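Local coordinates for cell surface protein (Faecalibacterium prausnitzii A2-165, PDB 4GT6), which is of unknown function but, as an extracellular leucine-rich repeat protein of the BspA type, may bind other proteins, at residues I293-R298 with S305-C310; A268-P273 with G282-C287. All blocks are in the same frame, centred on the assembly; numbering follows the deposited sequence. Where two conformers were deposited one is given.

Contact 1: I293-R298 with S305-C310. With NA (sodium ion), chain R.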
# COMPACT_ATOMS: atom_id res chain seq x y z
N ILE A 293 24.19 12.19 -5.07
CA ILE A 293 24.08 10.99 -4.24
C ILE A 293 25.48 10.58 -3.79
O ILE A 293 26.35 10.40 -4.64
CB ILE A 293 23.38 9.81 -4.99
CG1 ILE A 293 21.96 10.19 -5.44
CG2 ILE A 293 23.34 8.53 -4.09
CD1 ILE A 293 21.75 10.00 -6.88
N GLU A 294 25.69 10.46 -2.47
CA GLU A 294 26.93 9.95 -1.88
C GLU A 294 26.59 8.57 -1.34
O GLU A 294 25.75 8.44 -0.44
CB GLU A 294 27.45 10.91 -0.80
CG GLU A 294 28.79 10.51 -0.20
CD GLU A 294 29.44 11.53 0.71
OE1 GLU A 294 29.23 12.75 0.50
OE2 GLU A 294 30.18 11.11 1.63
N PHE A 295 27.17 7.54 -1.94
CA PHE A 295 26.88 6.17 -1.59
C PHE A 295 27.68 5.66 -0.43
O PHE A 295 28.81 6.08 -0.22
CB PHE A 295 27.22 5.26 -2.79
CG PHE A 295 26.30 5.44 -3.98
CD1 PHE A 295 25.07 4.79 -4.02
CD2 PHE A 295 26.66 6.25 -5.05
CE1 PHE A 295 24.21 4.95 -5.12
CE2 PHE A 295 25.81 6.39 -6.15
CZ PHE A 295 24.60 5.73 -6.19
N SER A 296 27.13 4.64 0.25
CA SER A 296 27.83 3.87 1.26
C SER A 296 28.92 3.03 0.56
O SER A 296 28.66 2.50 -0.54
CB SER A 296 26.84 2.94 1.94
OG SER A 296 27.56 1.92 2.62
N SER A 297 30.07 2.82 1.23
CA SER A 297 31.14 1.97 0.68
C SER A 297 30.81 0.47 0.85
O SER A 297 31.59 -0.36 0.39
CB SER A 297 32.46 2.29 1.38
OG SER A 297 32.39 1.88 2.74
N ARG A 298 29.69 0.12 1.54
CA ARG A 298 29.38 -1.28 1.83
C ARG A 298 28.20 -1.85 1.03
O ARG A 298 27.88 -3.04 1.17
CB ARG A 298 29.18 -1.49 3.34
CG ARG A 298 30.52 -1.31 4.10
CD ARG A 298 30.41 -1.46 5.61
NE ARG A 298 30.05 -2.81 6.03
CZ ARG A 298 29.26 -3.09 7.06
NH1 ARG A 298 28.70 -2.11 7.77
NH2 ARG A 298 28.99 -4.35 7.38
N SER A 305 14.98 -0.44 -10.44
CA SER A 305 14.36 0.89 -10.48
C SER A 305 14.87 1.85 -9.39
O SER A 305 14.15 2.81 -9.07
CB SER A 305 12.84 0.77 -10.33
OG SER A 305 12.24 -0.08 -11.30
N VAL A 306 16.08 1.64 -8.85
CA VAL A 306 16.57 2.44 -7.70
C VAL A 306 16.50 3.97 -7.97
O VAL A 306 16.05 4.70 -7.09
CB VAL A 306 17.96 1.99 -7.17
CG1 VAL A 306 19.05 2.03 -8.25
CG2 VAL A 306 18.37 2.77 -5.90
N PHE A 307 16.91 4.43 -9.16
CA PHE A 307 16.87 5.84 -9.54
C PHE A 307 16.03 6.05 -10.79
O PHE A 307 16.20 7.05 -11.48
CB PHE A 307 18.30 6.39 -9.76
CG PHE A 307 19.14 6.32 -8.51
CD1 PHE A 307 18.87 7.13 -7.41
CD2 PHE A 307 20.23 5.45 -8.44
CE1 PHE A 307 19.64 7.04 -6.24
CE2 PHE A 307 21.00 5.36 -7.27
CZ PHE A 307 20.70 6.15 -6.18
N ALA A 308 15.08 5.15 -11.07
CA ALA A 308 14.20 5.31 -12.22
C ALA A 308 13.42 6.64 -12.11
O ALA A 308 12.95 6.99 -11.01
CB ALA A 308 13.24 4.12 -12.32
N GLY A 309 13.37 7.41 -13.20
CA GLY A 309 12.66 8.68 -13.25
C GLY A 309 13.32 9.84 -12.51
O GLY A 309 12.67 10.85 -12.21
N CYS A 310 14.62 9.70 -12.20
CA CYS A 310 15.35 10.79 -11.55
C CYS A 310 15.87 11.71 -12.66
O CYS A 310 17.03 11.66 -13.07
CB CYS A 310 16.44 10.27 -10.62
SG CYS A 310 15.77 9.51 -9.11
NA NA R . 32.10 -0.44 -1.94
O HOH W 1 29.80 0.40 -2.22
O HOH W 2 31.03 -2.63 -1.86
O HOH W 3 34.26 -1.48 -1.43
O HOH W 4 33.22 1.70 -2.15
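Across the interior of a BspA-type leucine-rich repeat coil, Phe307 reaches from a turn-rich loop to meet Ile293, on strand 292-294, and Phe295, two residues on and just past the strand's end. The Phe307 side chain comes from the direction opposite to both partners. CD1 of Ile293 lies 3.7 Å from Phe307 CE1, while on the other side of the ring's long axis Phe295 CZ comes within 3.8 Å of Phe307 CE2. The two phenyl rings do not stack but meet rim to rim: their centroids are 6.0 Å apart and their planes stand at 82°, with neither ring over the other's face, and Phe307 CE2 lies near the plane of the Phe295 ring. One face of Phe295 is instead occupied by CG2 of Ile293, two residues earlier in the chain, seated 3.7 Å above the ring plane over its centre. In Ile293, CG1, anti to the carbonyl carbon (chi1 -59°), carries CD1 to Phe307, while CG2 lies over Phe295 and also approaches Phe307 CZ. No hydrogen bond crosses the contact, so apolar contact alone joins these segments. Polar chemistry begins just beyond the aromatic pair. Ser296 OG accepts from Arg298 N at 3.0 Å in an ST turn, with a nearly straight N-H...O angle of 167°. The sodium ion is coordinated by the carbonyl Ser297 O at 2.4 Å. Four waters and Glu320 O complete the ion's ligands; one of these waters also donates to Ser296 O. Around the hydrophobic centre, the Phe307 ring meets Phe284 and Phe330 of other loops. Ile293 and Phe295 both touch Ile316 on the next strand, 315-317, and strand 292-294 is outermost in the three-strand parallel sheet with 246-248 and 269-271.

Contact 2: A268-P273 with G282-C287. With EDO (1,2-ethanediol), chain I.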
# COMPACT_ATOMS: atom_id res chain seq x y z
N ALA A 268 17.22 17.17 -3.13
CA ALA A 268 18.22 17.40 -4.19
C ALA A 268 19.54 16.67 -3.94
O ALA A 268 20.28 16.38 -4.88
CB ALA A 268 18.49 18.90 -4.35
N SER A 269 19.84 16.36 -2.67
CA SER A 269 21.10 15.73 -2.31
C SER A 269 20.89 14.71 -1.21
O SER A 269 20.25 15.03 -0.22
CB SER A 269 22.08 16.81 -1.84
OG SER A 269 23.31 16.24 -1.42
N VAL A 270 21.43 13.51 -1.36
CA VAL A 270 21.31 12.51 -0.29
C VAL A 270 22.72 11.96 0.02
O VAL A 270 23.53 11.79 -0.89
CB VAL A 270 20.27 11.39 -0.60
CG1 VAL A 270 20.65 10.55 -1.82
CG2 VAL A 270 20.00 10.51 0.63
N LYS A 271 22.98 11.69 1.32
CA LYS A 271 24.25 11.12 1.75
C LYS A 271 23.97 9.88 2.58
O LYS A 271 23.10 9.90 3.45
CB LYS A 271 25.11 12.14 2.52
CG LYS A 271 25.62 13.23 1.58
CD LYS A 271 26.41 14.34 2.25
CE LYS A 271 26.75 15.43 1.26
NZ LYS A 271 27.51 14.92 0.09
N MSE A 272 24.65 8.77 2.25
CA MSE A 272 24.48 7.48 2.94
C MSE A 272 25.67 7.22 3.84
O MSE A 272 26.79 7.36 3.34
CB MSE A 272 24.41 6.29 1.95
CG MSE A 272 23.30 6.32 1.02
SE MSE A 272 23.45 4.67 0.01
CE MSE A 272 22.59 5.47 -1.54
N PRO A 273 25.47 6.74 5.09
CA PRO A 273 26.61 6.33 5.91
C PRO A 273 27.11 4.96 5.44
O PRO A 273 26.33 4.20 4.81
CB PRO A 273 26.00 6.25 7.32
CG PRO A 273 24.59 5.77 7.07
CD PRO A 273 24.18 6.45 5.76
N GLY A 282 13.47 0.38 -6.00
CA GLY A 282 12.88 1.70 -6.22
C GLY A 282 13.03 2.66 -5.05
O GLY A 282 12.19 3.55 -4.88
N ALA A 283 14.11 2.54 -4.29
CA ALA A 283 14.30 3.38 -3.11
C ALA A 283 14.21 4.87 -3.43
O ALA A 283 13.64 5.59 -2.64
CB ALA A 283 15.62 3.07 -2.45
N PHE A 284 14.75 5.34 -4.57
CA PHE A 284 14.74 6.77 -4.92
C PHE A 284 14.01 7.00 -6.24
O PHE A 284 14.24 8.00 -6.92
CB PHE A 284 16.18 7.30 -5.03
CG PHE A 284 16.93 7.25 -3.72
CD1 PHE A 284 16.87 8.31 -2.83
CD2 PHE A 284 17.70 6.15 -3.39
CE1 PHE A 284 17.57 8.27 -1.62
CE2 PHE A 284 18.38 6.09 -2.17
CZ PHE A 284 18.31 7.15 -1.29
N MSE A 285 13.06 6.13 -6.57
CA MSE A 285 12.41 6.29 -7.86
C MSE A 285 11.49 7.53 -7.92
O MSE A 285 10.87 7.92 -6.93
CB MSE A 285 11.70 5.02 -8.30
CG MSE A 285 10.43 4.69 -7.62
SE MSE A 285 9.68 3.11 -8.56
CE MSE A 285 9.51 3.72 -10.38
N ASN A 286 11.49 8.19 -9.09
CA ASN A 286 10.70 9.39 -9.38
C ASN A 286 11.02 10.55 -8.42
O ASN A 286 10.10 11.23 -7.96
CB ASN A 286 9.20 9.06 -9.38
CG ASN A 286 8.84 8.07 -10.46
OD1 ASN A 286 9.31 8.18 -11.59
ND2 ASN A 286 8.06 7.07 -10.13
N CYS A 287 12.32 10.77 -8.12
CA CYS A 287 12.78 11.93 -7.33
C CYS A 287 13.25 12.95 -8.36
O CYS A 287 14.38 12.84 -8.82
CB CYS A 287 13.89 11.53 -6.36
SG CYS A 287 13.29 10.60 -4.93
C1 EDO I . 30.06 7.79 2.36
O1 EDO I . 29.54 7.01 3.43
C2 EDO I . 31.53 7.41 2.07
O2 EDO I . 31.61 6.07 1.59
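With its CG anti to the carbonyl carbon (chi1 -64°), Phe284 extends its ring from the turn-rich loop toward Val270, while chi1 of 63° at Val270 sets CG1 between the backbone N and the carbonyl carbon and CG2 anti to the N. Both valine methyls then meet the same ring atom: Phe284 CE1 is 3.8 Å from Val270 CG1 and 4.0 Å from Val270 CG2. The two side chains come from opposite directions. Selenomethionine Met272 approaches more loosely on the other side of the ring's long axis, its terminal CE lying 4.3 Å from Phe284 CE2. Each of the three touching residues is buried, and no hydrogen bond links the segments, which identifies the contact as purely apolar. The ring is carried by two consecutive turns: Met285 N donates to Gly282 O at 3.2 Å, closing a type I turn, and a type II turn from Phe284 to Cys287 follows. Just past the strand, Met272 O lies 2.8 Å from O1 of an ethanediol, probably from the crystallisation liquor. Within the core, the Phe284 ring stacks on Phe261, and Val270 and Met272 touch Ile293 on the adjoining strand. A short strand of a parallel sheet, with the residue just after it, giving alternate apolar side chains, Val270 and Met272, to an aromatic residue of the facing loop is the arrangement of a leucine-rich repeat solenoid, here of the BspA type.

How the contacts relate
Contacts 1 and 2 are equivalent layers of one repeat region, their centres about 6 Å apart and their strands, 292-294 and 269-271, neighbours in a parallel sheet. Each sets a phenylalanine from a type I/type II turn pair against two apolar side chains, but the second partner is aromatic in contact 1 and selenomethionine in contact 2. Contact 2 is the more deeply buried; contact 1 is partly buried and runs into the sodium site. Polar links join the layers outside their apolar centres: Glu294 OE1 and Lys271 NZ form a 2.8 Å salt bridge, and Asn286 N probably hydrogen-bonds to Ala308 O at 2.7 Å.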